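Local coordinates for regulatory protein RecX (Lactobacillus reuteri, PDB 3D5L), which probably modulates the activity of the recombinase RecA in DNA repair, at residues D58-A63 with E96-K101; R66-L71 with K100-Q105; I108-Y113 with K139-S144. All coordinates share one frame; numbering follows the deposited sequence.

Contact 1. Residues D58-A63 with E96-K101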
ATOM      1  N   ASP A  58      20.798  11.869   1.965  1.00 13.50           N
ATOM      2  CA  ASP A  58      19.984  12.343   3.089  1.00 14.85           C
ATOM      3  C   ASP A  58      18.588  12.743   2.601  1.00 15.93           C
ATOM      4  O   ASP A  58      17.617  12.625   3.345  1.00 14.28           O
ATOM      5  CB  ASP A  58      20.650  13.542   3.782  1.00 15.83           C
ATOM      6  CG  ASP A  58      19.892  13.995   5.033  1.00 20.55           C
ATOM      7  OD1 ASP A  58      19.715  13.170   5.961  1.00 17.99           O
ATOM      8  OD2 ASP A  58      19.465  15.173   5.093  1.00 23.19           O
ATOM      9  N   GLN A  59      18.480  13.201   1.353  1.00 16.06           N
ATOM     10  CA  GLN A  59      17.173  13.578   0.820  1.00 17.70           C
ATOM     11  C   GLN A  59      16.350  12.308   0.671  1.00 16.31           C
ATOM     12  O   GLN A  59      15.136  12.322   0.860  1.00 17.32           O
ATOM     13  CB  GLN A  59      17.292  14.232  -0.559  1.00 21.57           C
ATOM     14  CG  GLN A  59      18.209  15.453  -0.640  1.00 26.98           C
ATOM     15  CD  GLN A  59      18.438  15.907  -2.085  1.00 30.31           C
ATOM     16  OE1 GLN A  59      19.336  16.711  -2.362  1.00 33.42           O
ATOM     17  NE2 GLN A  59      17.624  15.392  -3.010  1.00 28.56           N
ATOM     18  N   GLN A  60      17.014  11.211   0.319  1.00 14.73           N
ATOM     19  CA  GLN A  60      16.320   9.942   0.140  1.00 14.24           C
ATOM     20  C   GLN A  60      15.963   9.361   1.500  1.00 12.16           C
ATOM     21  O   GLN A  60      14.845   8.903   1.698  1.00 13.51           O
ATOM     22  CB  GLN A  60      17.183   8.946  -0.643  1.00 13.20           C
ATOM     23  CG  GLN A  60      16.430   7.666  -1.022  1.00 16.71           C
ATOM     24  CD  GLN A  60      17.260   6.707  -1.861  1.00 18.25           C
ATOM     25  OE1 GLN A  60      17.814   7.084  -2.897  1.00 19.24           O
ATOM     26  NE2 GLN A  60      17.345   5.460  -1.418  1.00 18.83           N
ATOM     27  N   ALA A  61      16.909   9.410   2.435  1.00  9.29           N
ATOM     28  CA  ALA A  61      16.689   8.890   3.783  1.00 10.70           C
ATOM     29  C   ALA A  61      15.503   9.592   4.438  1.00 11.57           C
ATOM     30  O   ALA A  61      14.747   8.977   5.188  1.00 12.36           O
ATOM     31  CB  ALA A  61      17.950   9.065   4.637  1.00  7.43           C
ATOM     32  N   LYS A  62      15.337  10.880   4.143  1.00 13.77           N
ATOM     33  CA  LYS A  62      14.226  11.655   4.692  1.00 15.19           C
ATOM     34  C   LYS A  62      12.875  11.197   4.133  1.00 13.49           C
ATOM     35  O   LYS A  62      11.879  11.171   4.856  1.00 14.36           O
ATOM     36  CB  LYS A  62      14.413  13.139   4.381  1.00 18.80           C
ATOM     37  CG  LYS A  62      15.685  13.725   4.952  1.00 22.58           C
ATOM     38  CD  LYS A  62      15.470  14.320   6.317  1.00 24.76           C
ATOM     39  CE  LYS A  62      15.067  15.766   6.181  1.00 26.39           C
ATOM     40  NZ  LYS A  62      16.082  16.460   5.350  1.00 27.58           N
ATOM     41  N   ALA A  63      12.834  10.836   2.854  1.00 11.81           N
ATOM     42  CA  ALA A  63      11.572  10.400   2.248  1.00 12.18           C
ATOM     43  C   ALA A  63      11.233   9.032   2.827  1.00 12.45           C
ATOM     44  O   ALA A  63      10.073   8.692   3.054  1.00 13.02           O
ATOM     45  CB  ALA A  63      11.706  10.324   0.724  1.00  6.82           C
ATOM     46  N   GLU A  96      11.820   3.546  -6.684  1.00 18.55           N
ATOM     47  CA  GLU A  96      12.169   2.131  -6.709  1.00 20.76           C
ATOM     48  C   GLU A  96      13.096   1.711  -5.559  1.00 19.33           C
ATOM     49  O   GLU A  96      12.891   0.654  -4.972  1.00 20.55           O
ATOM     50  CB  GLU A  96      12.792   1.774  -8.072  1.00 21.89           C
ATOM     51  CG  GLU A  96      12.768   0.280  -8.410  1.00 25.45           C
ATOM     52  CD  GLU A  96      11.366  -0.339  -8.329  1.00 29.59           C
ATOM     53  OE1 GLU A  96      10.428   0.177  -8.990  1.00 29.01           O
ATOM     54  OE2 GLU A  96      11.208  -1.349  -7.599  1.00 29.39           O
ATOM     55  N   PRO A  97      14.134   2.518  -5.235  1.00 17.97           N
ATOM     56  CA  PRO A  97      15.038   2.154  -4.134  1.00 18.39           C
ATOM     57  C   PRO A  97      14.303   2.094  -2.789  1.00 17.24           C
ATOM     58  O   PRO A  97      14.513   1.178  -2.002  1.00 18.47           O
ATOM     59  CB  PRO A  97      16.099   3.263  -4.164  1.00 17.46           C
ATOM     60  CG  PRO A  97      16.151   3.628  -5.611  1.00 17.84           C
ATOM     61  CD  PRO A  97      14.679   3.661  -5.987  1.00 17.62           C
ATOM     62  N   ILE A  98      13.443   3.076  -2.533  1.00 17.21           N
ATOM     63  CA  ILE A  98      12.670   3.120  -1.291  1.00 15.81           C
ATOM     64  C   ILE A  98      11.670   1.965  -1.234  1.00 16.86           C
ATOM     65  O   ILE A  98      11.513   1.339  -0.193  1.00 17.65           O
ATOM     66  CB  ILE A  98      11.942   4.500  -1.145  1.00 16.33           C
ATOM     67  CG1 ILE A  98      12.966   5.568  -0.749  1.00 14.58           C
ATOM     68  CG2 ILE A  98      10.800   4.428  -0.121  1.00 14.63           C
ATOM     69  CD1 ILE A  98      12.400   6.959  -0.624  1.00 15.29           C
ATOM     70  N   LEU A  99      11.004   1.671  -2.352  1.00 17.48           N
ATOM     71  CA  LEU A  99      10.051   0.560  -2.384  1.00 18.33           C
ATOM     72  C   LEU A  99      10.803  -0.716  -2.064  1.00 19.31           C
ATOM     73  O   LEU A  99      10.309  -1.571  -1.324  1.00 18.30           O
ATOM     74  CB  LEU A  99       9.402   0.393  -3.760  1.00 17.19           C
ATOM     75  CG  LEU A  99       8.364   1.406  -4.247  1.00 20.41           C
ATOM     76  CD1 LEU A  99       7.808   0.939  -5.592  1.00 16.96           C
ATOM     77  CD2 LEU A  99       7.239   1.539  -3.227  1.00 21.69           C
ATOM     78  N   LYS A 100      11.997  -0.834  -2.641  1.00 18.87           N
ATOM     79  CA  LYS A 100      12.857  -1.989  -2.433  1.00 19.16           C
ATOM     80  C   LYS A 100      13.299  -2.056  -0.980  1.00 19.32           C
ATOM     81  O   LYS A 100      13.261  -3.122  -0.364  1.00 19.63           O
ATOM     82  CB  LYS A 100      14.094  -1.900  -3.326  1.00 20.41           C
ATOM     83  CG  LYS A 100      15.004  -3.109  -3.225  1.00 21.71           C
ATOM     84  CD  LYS A 100      16.266  -2.916  -4.053  1.00 26.20           C
ATOM     85  CE  LYS A 100      17.194  -4.125  -3.950  1.00 26.24           C
ATOM     86  NZ  LYS A 100      18.439  -3.916  -4.742  1.00 27.55           N
ATOM     87  N   LYS A 101      13.728  -0.921  -0.435  1.00 16.96           N
ATOM     88  CA  LYS A 101      14.167  -0.890   0.949  1.00 17.83           C
ATOM     89  C   LYS A 101      13.033  -1.209   1.913  1.00 18.18           C
ATOM     90  O   LYS A 101      13.224  -1.944   2.881  1.00 20.27           O
ATOM     91  CB  LYS A 101      14.782   0.468   1.308  1.00 17.15           C
ATOM     92  CG  LYS A 101      15.146   0.560   2.790  1.00 18.49           C
ATOM     93  CD  LYS A 101      16.083   1.723   3.130  1.00 17.23           C
ATOM     94  CE  LYS A 101      16.509   1.620   4.603  1.00 18.39           C
ATOM     95  NZ  LYS A 101      17.459   2.691   5.040  1.00 20.16           N
TER
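Q60 and A63 of helix 48-71 meet P97 and I98 of helix 92-104 in a small, mainly apolar helix-helix contact at the first of the three-helix domains of RecX (helix-turn-helix clan); no hydrogen bond crosses. The axes of the two short segments pass 10.6 Å apart at 51°, and I98 and Q60 share most of the filling between them. CG1 of I98 is anti to the carbonyl carbon (chi1 -75°), which sends CD1 across to A63 CB at 3.7 Å and to Q60 O at 3.9 Å. Alanine suits its place because a single methyl leaves room for this longer branch. Q60 runs past I98 in the opposite direction, Q60 CG lying 4.1 Å from I98 CG1. Its extended chain crosses the P97 side chain at about a right angle, with Q60 NE2 3.7 Å from P97 CB. Glutamine offers methylenes to the apolar side and its amide to the partly exposed P97. Proline, lacking an N-H, fits the kink where its N makes no bond to the preceding turn. I98 also rests on L85 of helix 78-87. Helix 48-71 reaches the sheet through D58, which pairs with R17 of strand 17-22 and accepts from A31 N of strand 25-31.

Contact 2. Residues R66-L71 with K100-Q105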
ATOM      1  N   ARG A  66       9.642   9.496   6.226  1.00  9.01           N
ATOM      2  CA  ARG A  66       8.248   9.901   6.096  1.00  7.90           C
ATOM      3  C   ARG A  66       7.341   8.730   5.678  1.00  7.26           C
ATOM      4  O   ARG A  66       6.175   8.690   6.066  1.00  6.79           O
ATOM      5  CB  ARG A  66       8.132  11.051   5.108  1.00  9.99           C
ATOM      6  CG  ARG A  66       8.877  12.292   5.561  1.00 16.76           C
ATOM      7  CD  ARG A  66       8.334  13.526   4.875  1.00 21.03           C
ATOM      8  NE  ARG A  66       6.876  13.572   4.973  1.00 25.73           N
ATOM      9  CZ  ARG A  66       6.126  14.557   4.489  1.00 26.68           C
ATOM     10  NH1 ARG A  66       6.700  15.586   3.876  1.00 28.71           N
ATOM     11  NH2 ARG A  66       4.806  14.497   4.593  1.00 26.05           N
ATOM     12  N   MET A  67       7.851   7.784   4.884  1.00  3.76           N
ATOM     13  CA  MET A  67       7.021   6.641   4.522  1.00  6.83           C
ATOM     14  C   MET A  67       6.854   5.796   5.797  1.00  9.59           C
ATOM     15  O   MET A  67       5.839   5.121   5.961  1.00  9.16           O
ATOM     16  CB  MET A  67       7.651   5.798   3.397  1.00  6.17           C
ATOM     17  CG  MET A  67       7.642   6.455   2.003  1.00  8.40           C
ATOM     18  SD  MET A  67       5.993   7.120   1.516  1.00  3.49           S
ATOM     19  CE  MET A  67       5.993   8.764   2.326  1.00  5.17           C
ATOM     20  N   LEU A  68       7.842   5.849   6.699  1.00 10.45           N
ATOM     21  CA  LEU A  68       7.755   5.104   7.959  1.00 13.86           C
ATOM     22  C   LEU A  68       6.636   5.663   8.821  1.00 13.61           C
ATOM     23  O   LEU A  68       5.965   4.913   9.523  1.00 14.65           O
ATOM     24  CB  LEU A  68       9.072   5.161   8.754  1.00 12.86           C
ATOM     25  CG  LEU A  68      10.268   4.428   8.152  1.00 14.23           C
ATOM     26  CD1 LEU A  68      11.385   4.336   9.191  1.00 12.73           C
ATOM     27  CD2 LEU A  68       9.831   3.031   7.687  1.00 10.06           C
ATOM     28  N   ASP A  69       6.450   6.980   8.782  1.00 14.59           N
ATOM     29  CA  ASP A  69       5.380   7.621   9.545  1.00 14.04           C
ATOM     30  C   ASP A  69       4.039   7.331   8.847  1.00 12.45           C
ATOM     31  O   ASP A  69       3.025   7.136   9.493  1.00 12.77           O
ATOM     32  CB  ASP A  69       5.578   9.145   9.617  1.00 16.48           C
ATOM     33  CG  ASP A  69       6.864   9.548  10.323  1.00 23.51           C
ATOM     34  OD1 ASP A  69       7.228   8.903  11.331  1.00 25.23           O
ATOM     35  OD2 ASP A  69       7.505  10.537   9.885  1.00 26.34           O
ATOM     36  N   TYR A  70       4.054   7.316   7.518  1.00 11.66           N
ATOM     37  CA  TYR A  70       2.865   7.060   6.717  1.00 11.12           C
ATOM     38  C   TYR A  70       2.312   5.665   6.991  1.00 11.92           C
ATOM     39  O   TYR A  70       1.100   5.456   7.097  1.00 11.81           O
ATOM     40  CB  TYR A  70       3.214   7.213   5.228  1.00  9.46           C
ATOM     41  CG  TYR A  70       2.064   6.949   4.285  1.00 10.96           C
ATOM     42  CD1 TYR A  70       0.849   7.630   4.424  1.00 10.41           C
ATOM     43  CD2 TYR A  70       2.183   6.014   3.248  1.00 10.04           C
ATOM     44  CE1 TYR A  70      -0.214   7.390   3.558  1.00  8.42           C
ATOM     45  CE2 TYR A  70       1.115   5.769   2.371  1.00 10.02           C
ATOM     46  CZ  TYR A  70      -0.077   6.462   2.543  1.00  9.13           C
ATOM     47  OH  TYR A  70      -1.147   6.226   1.712  1.00 12.19           O
ATOM     48  N   LEU A  71       3.223   4.711   7.113  1.00 12.51           N
ATOM     49  CA  LEU A  71       2.863   3.330   7.381  1.00 12.51           C
ATOM     50  C   LEU A  71       2.454   3.115   8.844  1.00 13.54           C
ATOM     51  O   LEU A  71       1.834   2.099   9.168  1.00 12.80           O
ATOM     52  CB  LEU A  71       4.050   2.430   7.036  1.00 10.46           C
ATOM     53  CG  LEU A  71       4.279   2.151   5.550  1.00 10.14           C
ATOM     54  CD1 LEU A  71       5.771   1.903   5.262  1.00  7.46           C
ATOM     55  CD2 LEU A  71       3.425   0.929   5.148  1.00  9.73           C
ATOM     56  N   LYS A 100      11.997  -0.834  -2.641  1.00 18.87           N
ATOM     57  CA  LYS A 100      12.857  -1.989  -2.433  1.00 19.16           C
ATOM     58  C   LYS A 100      13.299  -2.056  -0.980  1.00 19.32           C
ATOM     59  O   LYS A 100      13.261  -3.122  -0.364  1.00 19.63           O
ATOM     60  CB  LYS A 100      14.094  -1.900  -3.326  1.00 20.41           C
ATOM     61  CG  LYS A 100      15.004  -3.109  -3.225  1.00 21.71           C
ATOM     62  CD  LYS A 100      16.266  -2.916  -4.053  1.00 26.20           C
ATOM     63  CE  LYS A 100      17.194  -4.125  -3.950  1.00 26.24           C
ATOM     64  NZ  LYS A 100      18.439  -3.916  -4.742  1.00 27.55           N
ATOM     65  N   LYS A 101      13.728  -0.921  -0.435  1.00 16.96           N
ATOM     66  CA  LYS A 101      14.167  -0.890   0.949  1.00 17.83           C
ATOM     67  C   LYS A 101      13.033  -1.209   1.913  1.00 18.18           C
ATOM     68  O   LYS A 101      13.224  -1.944   2.881  1.00 20.27           O
ATOM     69  CB  LYS A 101      14.782   0.468   1.308  1.00 17.15           C
ATOM     70  CG  LYS A 101      15.146   0.560   2.790  1.00 18.49           C
ATOM     71  CD  LYS A 101      16.083   1.723   3.130  1.00 17.23           C
ATOM     72  CE  LYS A 101      16.509   1.620   4.603  1.00 18.39           C
ATOM     73  NZ  LYS A 101      17.459   2.691   5.040  1.00 20.16           N
ATOM     74  N   LEU A 102      11.851  -0.656   1.657  1.00 17.48           N
ATOM     75  CA  LEU A 102      10.702  -0.914   2.518  1.00 17.34           C
ATOM     76  C   LEU A 102      10.291  -2.372   2.382  1.00 18.38           C
ATOM     77  O   LEU A 102       9.914  -3.019   3.355  1.00 17.57           O
ATOM     78  CB  LEU A 102       9.524  -0.021   2.123  1.00 16.40           C
ATOM     79  CG  LEU A 102       9.589   1.449   2.531  1.00 14.61           C
ATOM     80  CD1 LEU A 102       8.517   2.218   1.765  1.00 10.93           C
ATOM     81  CD2 LEU A 102       9.398   1.575   4.045  1.00 13.20           C
ATOM     82  N   ARG A 103      10.368  -2.876   1.158  1.00 19.32           N
ATOM     83  CA  ARG A 103      10.007  -4.253   0.863  1.00 22.65           C
ATOM     84  C   ARG A 103      10.973  -5.185   1.601  1.00 24.24           C
ATOM     85  O   ARG A 103      10.559  -6.164   2.230  1.00 25.12           O
ATOM     86  CB  ARG A 103      10.086  -4.478  -0.649  1.00 24.96           C
ATOM     87  CG  ARG A 103       9.185  -5.572  -1.181  1.00 26.57           C
ATOM     88  CD  ARG A 103       9.372  -5.708  -2.682  1.00 28.43           C
ATOM     89  NE  ARG A 103       8.679  -4.679  -3.457  1.00 26.23           N
ATOM     90  CZ  ARG A 103       9.208  -4.063  -4.512  1.00 26.12           C
ATOM     91  NH1 ARG A 103      10.442  -4.363  -4.909  1.00 25.36           N
ATOM     92  NH2 ARG A 103       8.496  -3.166  -5.187  1.00 25.41           N
ATOM     93  N   GLY A 104      12.260  -4.863   1.531  1.00 24.77           N
ATOM     94  CA  GLY A 104      13.264  -5.659   2.214  1.00 28.57           C
ATOM     95  C   GLY A 104      13.039  -5.722   3.718  1.00 30.22           C
ATOM     96  O   GLY A 104      13.331  -6.741   4.346  1.00 31.44           O
ATOM     97  N   GLN A 105      12.530  -4.635   4.303  1.00 30.29           N
ATOM     98  CA  GLN A 105      12.254  -4.596   5.740  1.00 29.89           C
ATOM     99  C   GLN A 105      10.838  -5.099   5.958  1.00 28.88           C
ATOM    100  O   GLN A 105      10.322  -5.103   7.080  1.00 29.04           O
ATOM    101  CB  GLN A 105      12.379  -3.170   6.279  1.00 31.90           C
ATOM    102  CG  GLN A 105      13.771  -2.551   6.163  1.00 36.51           C
ATOM    103  CD  GLN A 105      14.834  -3.327   6.932  1.00 40.02           C
ATOM    104  OE1 GLN A 105      15.250  -4.414   6.523  1.00 42.11           O
ATOM    105  NE2 GLN A 105      15.275  -2.769   8.053  1.00 40.51           N
TER
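L102 of helix 92-104 presents its two methyls to M67, L68 and L71 of helix 48-71, dividing its branches between them. L102 CD1 lies 4.0 Å from M67 CB, whereas CD2 faces the two leucines. L71 and L102 reach toward each other tip to tip, with L71 CD1 at 3.8 Å from L102 CD2. L68 comes in at a slant and brings its CD2 to 3.9 Å from that same methyl. Leucine suits this place, since its fork lets one residue fill the space between several neighbours from a single backbone position. The axes of the two short helical segments are 11.9 Å apart and cross at 50°, within the first of the three-helix domains of RecX, which belong to the helix-turn-helix clan. Only the base of M67 takes part: its chain bends at chi2 (-49°) and chi3, which leads its end away from L102, and M67 also touches K84 and L85 of helix 78-87. L102 is further flanked by Y64, one turn before L68 on helix 48-71, and by L107 in the loop after helix 92-104. L107 touches L68 as well, and L71 is backed by R76 in the connection to helix 78-87.

Contact 3. Residues I108-Y113 with K139-S144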
ATOM      1  N   ILE A 108       5.908  -3.405   3.704  1.00 21.23           N
ATOM      2  CA  ILE A 108       4.844  -3.423   2.709  1.00 22.77           C
ATOM      3  C   ILE A 108       4.691  -4.873   2.231  1.00 22.38           C
ATOM      4  O   ILE A 108       5.679  -5.594   2.096  1.00 23.28           O
ATOM      5  CB  ILE A 108       5.147  -2.502   1.512  1.00 23.29           C
ATOM      6  CG1 ILE A 108       6.480  -2.868   0.874  1.00 23.66           C
ATOM      7  CG2 ILE A 108       5.142  -1.049   1.979  1.00 25.39           C
ATOM      8  CD1 ILE A 108       6.808  -2.006  -0.345  1.00 24.29           C
ATOM      9  N   ASP A 109       3.455  -5.299   1.989  1.00 19.56           N
ATOM     10  CA  ASP A 109       3.193  -6.672   1.568  1.00 17.46           C
ATOM     11  C   ASP A 109       1.829  -6.743   0.887  1.00 14.94           C
ATOM     12  O   ASP A 109       0.806  -6.849   1.559  1.00 14.04           O
ATOM     13  CB  ASP A 109       3.210  -7.572   2.802  1.00 18.48           C
ATOM     14  CG  ASP A 109       3.183  -9.047   2.462  1.00 18.09           C
ATOM     15  OD1 ASP A 109       3.036  -9.399   1.276  1.00 21.40           O
ATOM     16  OD2 ASP A 109       3.309  -9.867   3.398  1.00 22.50           O
ATOM     17  N   ASP A 110       1.823  -6.700  -0.444  1.00 12.75           N
ATOM     18  CA  ASP A 110       0.582  -6.731  -1.219  1.00  9.20           C
ATOM     19  C   ASP A 110      -0.182  -8.039  -1.126  1.00  9.14           C
ATOM     20  O   ASP A 110      -1.401  -8.071  -1.302  1.00 10.30           O
ATOM     21  CB  ASP A 110       0.870  -6.412  -2.689  1.00 11.53           C
ATOM     22  CG  ASP A 110       1.005  -4.922  -2.949  1.00 11.93           C
ATOM     23  OD1 ASP A 110       1.066  -4.162  -1.961  1.00 14.80           O
ATOM     24  OD2 ASP A 110       1.061  -4.513  -4.137  1.00 10.37           O
ATOM     25  N   HIS A 111       0.513  -9.126  -0.843  1.00  8.36           N
ATOM     26  CA  HIS A 111      -0.175 -10.395  -0.744  1.00  7.86           C
ATOM     27  C   HIS A 111      -1.013 -10.440   0.537  1.00  7.24           C
ATOM     28  O   HIS A 111      -2.139 -10.938   0.538  1.00  7.87           O
ATOM     29  CB  HIS A 111       0.849 -11.528  -0.799  1.00 10.14           C
ATOM     30  CG  HIS A 111       0.238 -12.890  -0.853  1.00  9.58           C
ATOM     31  ND1 HIS A 111      -0.250 -13.530   0.266  1.00  9.39           N
ATOM     32  CD2 HIS A 111       0.011 -13.727  -1.895  1.00  8.05           C
ATOM     33  CE1 HIS A 111      -0.751 -14.702  -0.082  1.00  7.92           C
ATOM     34  NE2 HIS A 111      -0.605 -14.845  -1.388  1.00  7.97           N
ATOM     35  N   ALA A 112      -0.475  -9.877   1.618  1.00  7.15           N
ATOM     36  CA  ALA A 112      -1.164  -9.861   2.906  1.00  5.06           C
ATOM     37  C   ALA A 112      -2.270  -8.821   2.862  1.00  7.96           C
ATOM     38  O   ALA A 112      -3.310  -8.947   3.503  1.00  7.71           O
ATOM     39  CB  ALA A 112      -0.182  -9.530   4.020  1.00  4.06           C
ATOM     40  N   TYR A 113      -2.038  -7.777   2.089  1.00  9.40           N
ATOM     41  CA  TYR A 113      -3.032  -6.747   1.950  1.00  9.52           C
ATOM     42  C   TYR A 113      -4.276  -7.291   1.238  1.00  8.58           C
ATOM     43  O   TYR A 113      -5.395  -7.122   1.719  1.00 10.37           O
ATOM     44  CB  TYR A 113      -2.459  -5.573   1.156  1.00 10.92           C
ATOM     45  CG  TYR A 113      -3.435  -4.434   1.047  1.00 11.46           C
ATOM     46  CD1 TYR A 113      -3.357  -3.337   1.909  1.00 11.73           C
ATOM     47  CD2 TYR A 113      -4.475  -4.477   0.113  1.00  8.68           C
ATOM     48  CE1 TYR A 113      -4.302  -2.306   1.840  1.00 14.92           C
ATOM     49  CE2 TYR A 113      -5.419  -3.463   0.041  1.00 13.22           C
ATOM     50  CZ  TYR A 113      -5.330  -2.383   0.901  1.00 13.91           C
ATOM     51  OH  TYR A 113      -6.282  -1.392   0.827  1.00 19.76           O
ATOM     52  N   LYS A 139      -5.651  -1.699  -7.552  1.00 18.81           N
ATOM     53  CA  LYS A 139      -4.766  -1.386  -6.432  1.00 17.55           C
ATOM     54  C   LYS A 139      -3.338  -1.828  -6.754  1.00 15.95           C
ATOM     55  O   LYS A 139      -2.446  -1.770  -5.900  1.00 14.71           O
ATOM     56  CB  LYS A 139      -5.246  -2.092  -5.159  1.00 20.67           C
ATOM     57  CG  LYS A 139      -6.523  -1.540  -4.562  1.00 22.60           C
ATOM     58  CD  LYS A 139      -6.298  -0.168  -3.934  1.00 29.49           C
ATOM     59  CE  LYS A 139      -7.588   0.349  -3.289  1.00 35.21           C
ATOM     60  NZ  LYS A 139      -7.397   1.587  -2.476  1.00 38.78           N
ATOM     61  N   GLY A 140      -3.143  -2.293  -7.987  1.00 13.86           N
ATOM     62  CA  GLY A 140      -1.829  -2.715  -8.443  1.00 13.87           C
ATOM     63  C   GLY A 140      -1.374  -4.125  -8.106  1.00 13.92           C
ATOM     64  O   GLY A 140      -0.187  -4.441  -8.239  1.00 13.29           O
ATOM     65  N   ILE A 141      -2.304  -4.981  -7.695  1.00 13.27           N
ATOM     66  CA  ILE A 141      -1.970  -6.347  -7.307  1.00 11.67           C
ATOM     67  C   ILE A 141      -2.019  -7.363  -8.460  1.00 11.57           C
ATOM     68  O   ILE A 141      -2.958  -7.378  -9.254  1.00 12.10           O
ATOM     69  CB  ILE A 141      -2.897  -6.786  -6.154  1.00 13.32           C
ATOM     70  CG1 ILE A 141      -2.941  -5.661  -5.105  1.00 16.11           C
ATOM     71  CG2 ILE A 141      -2.390  -8.088  -5.523  1.00 12.63           C
ATOM     72  CD1 ILE A 141      -3.572  -6.047  -3.771  1.00 16.63           C
ATOM     73  N   GLY A 142      -0.993  -8.205  -8.554  1.00 11.22           N
ATOM     74  CA  GLY A 142      -0.936  -9.200  -9.618  1.00  9.21           C
ATOM     75  C   GLY A 142      -2.078 -10.193  -9.531  1.00  9.15           C
ATOM     76  O   GLY A 142      -2.738 -10.276  -8.489  1.00 10.37           O
ATOM     77  N   GLU A 143      -2.300 -10.947 -10.610  1.00  8.00           N
ATOM     78  CA  GLU A 143      -3.383 -11.932 -10.681  1.00 10.86           C
ATOM     79  C   GLU A 143      -3.199 -13.089  -9.709  1.00 10.75           C
ATOM     80  O   GLU A 143      -4.177 -13.652  -9.220  1.00  9.77           O
ATOM     81  CB  GLU A 143      -3.510 -12.494 -12.108  1.00 14.04           C
ATOM     82  CG  GLU A 143      -4.057 -11.505 -13.128  1.00 18.20           C
ATOM     83  CD  GLU A 143      -5.453 -11.000 -12.760  1.00 20.51           C
ATOM     84  OE1 GLU A 143      -6.416 -11.799 -12.784  1.00 21.00           O
ATOM     85  OE2 GLU A 143      -5.584  -9.800 -12.437  1.00 21.65           O
ATOM     86  N   SER A 144      -1.944 -13.451  -9.453  1.00 11.30           N
ATOM     87  CA  SER A 144      -1.627 -14.538  -8.534  1.00 10.75           C
ATOM     88  C   SER A 144      -2.027 -14.176  -7.103  1.00  9.88           C
ATOM     89  O   SER A 144      -2.624 -14.988  -6.409  1.00  9.57           O
ATOM     90  CB  SER A 144      -0.140 -14.847  -8.586  1.00 11.36           C
ATOM     91  OG  SER A 144       0.598 -13.741  -8.128  1.00 17.66           O
TER
HETATM   92  O   HOH W   1       0.291  -2.394  -5.182  1.00 10.22           O
HETATM   93  O   HOH W   2       1.851  -5.740  -6.259  1.00 27.34           O
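D110 and Y113, at the start of helix 110-124, face I141 and the backbone of K139 and G140, where helix 129-138 ends and turns into helix 143-149. The apolar part rests on I141. Its CG1 lies beside the backbone N, anti to the carbonyl carbon (chi1 -47°), and carries CD1 to 3.9 Å from D110 O. The same methyl stands 4.3 Å from Y113 CD2, meeting the ring obliquely. Isoleucine suits this buried place because its long CG1-CD1 branch reaches both the D110 carbonyl and the Y113 ring. L136 of helix 129-138 supports it from its own side; M75 and T77 pack on Y113.

The polar part runs through water. One water donates to D110 OD2 and, at 2.9 Å, to K139 O; a second donates to D110 OD2 and, at 3.1 Å, to G140 O. The other carboxylate oxygen, D110 OD1, accepts from E78 N at the start of helix 78-87, while K139 O also accepts from S79 OG.

The turns on both sides have their own geometry. D109 is the N-cap of helix 110-124, with a weak capping bond from H111 N to D109 OD1 (3.3 Å). G140 closes helix 129-138 in a Schellman motif; its positive phi of 84° would press a side chain against the preceding carbonyl O, which explains glycine here. G142 then takes the N-cap place of helix 143-149.

With no direct hydrogen bond between the segments, the waters let the carboxylate serve carbonyls that, like itself, can only accept. Held by two waters and a backbone N-H, D110 is probably ionised, and the first turn of helix 78-87 would tend to stabilise its charge. The contact thus relies on one carboxylate that, through water and a backbone N-H, joins the turn at K139 and G140 to the start of helix 78-87.

Overall arrangement
Contacts 1 and 2 are successive meetings of the same two helices, 48-71 and 92-104, with centres about 8 Å apart; their segments overlap at K100 and K101. Contact 3 belongs to the next three-helix domain and follows both along the chain; its centre is about 21 Å from that of contact 1 and 16 Å from that of contact 2. I108, in the first segment of contact 3, touches segments of the other two: its CD1 is 3.7 Å from L99 O, its CG1 is 3.8 Å from R103 CA, and its CG2 is 4.1 Å from L71 CD2. Helix 78-87 borders all three contacts.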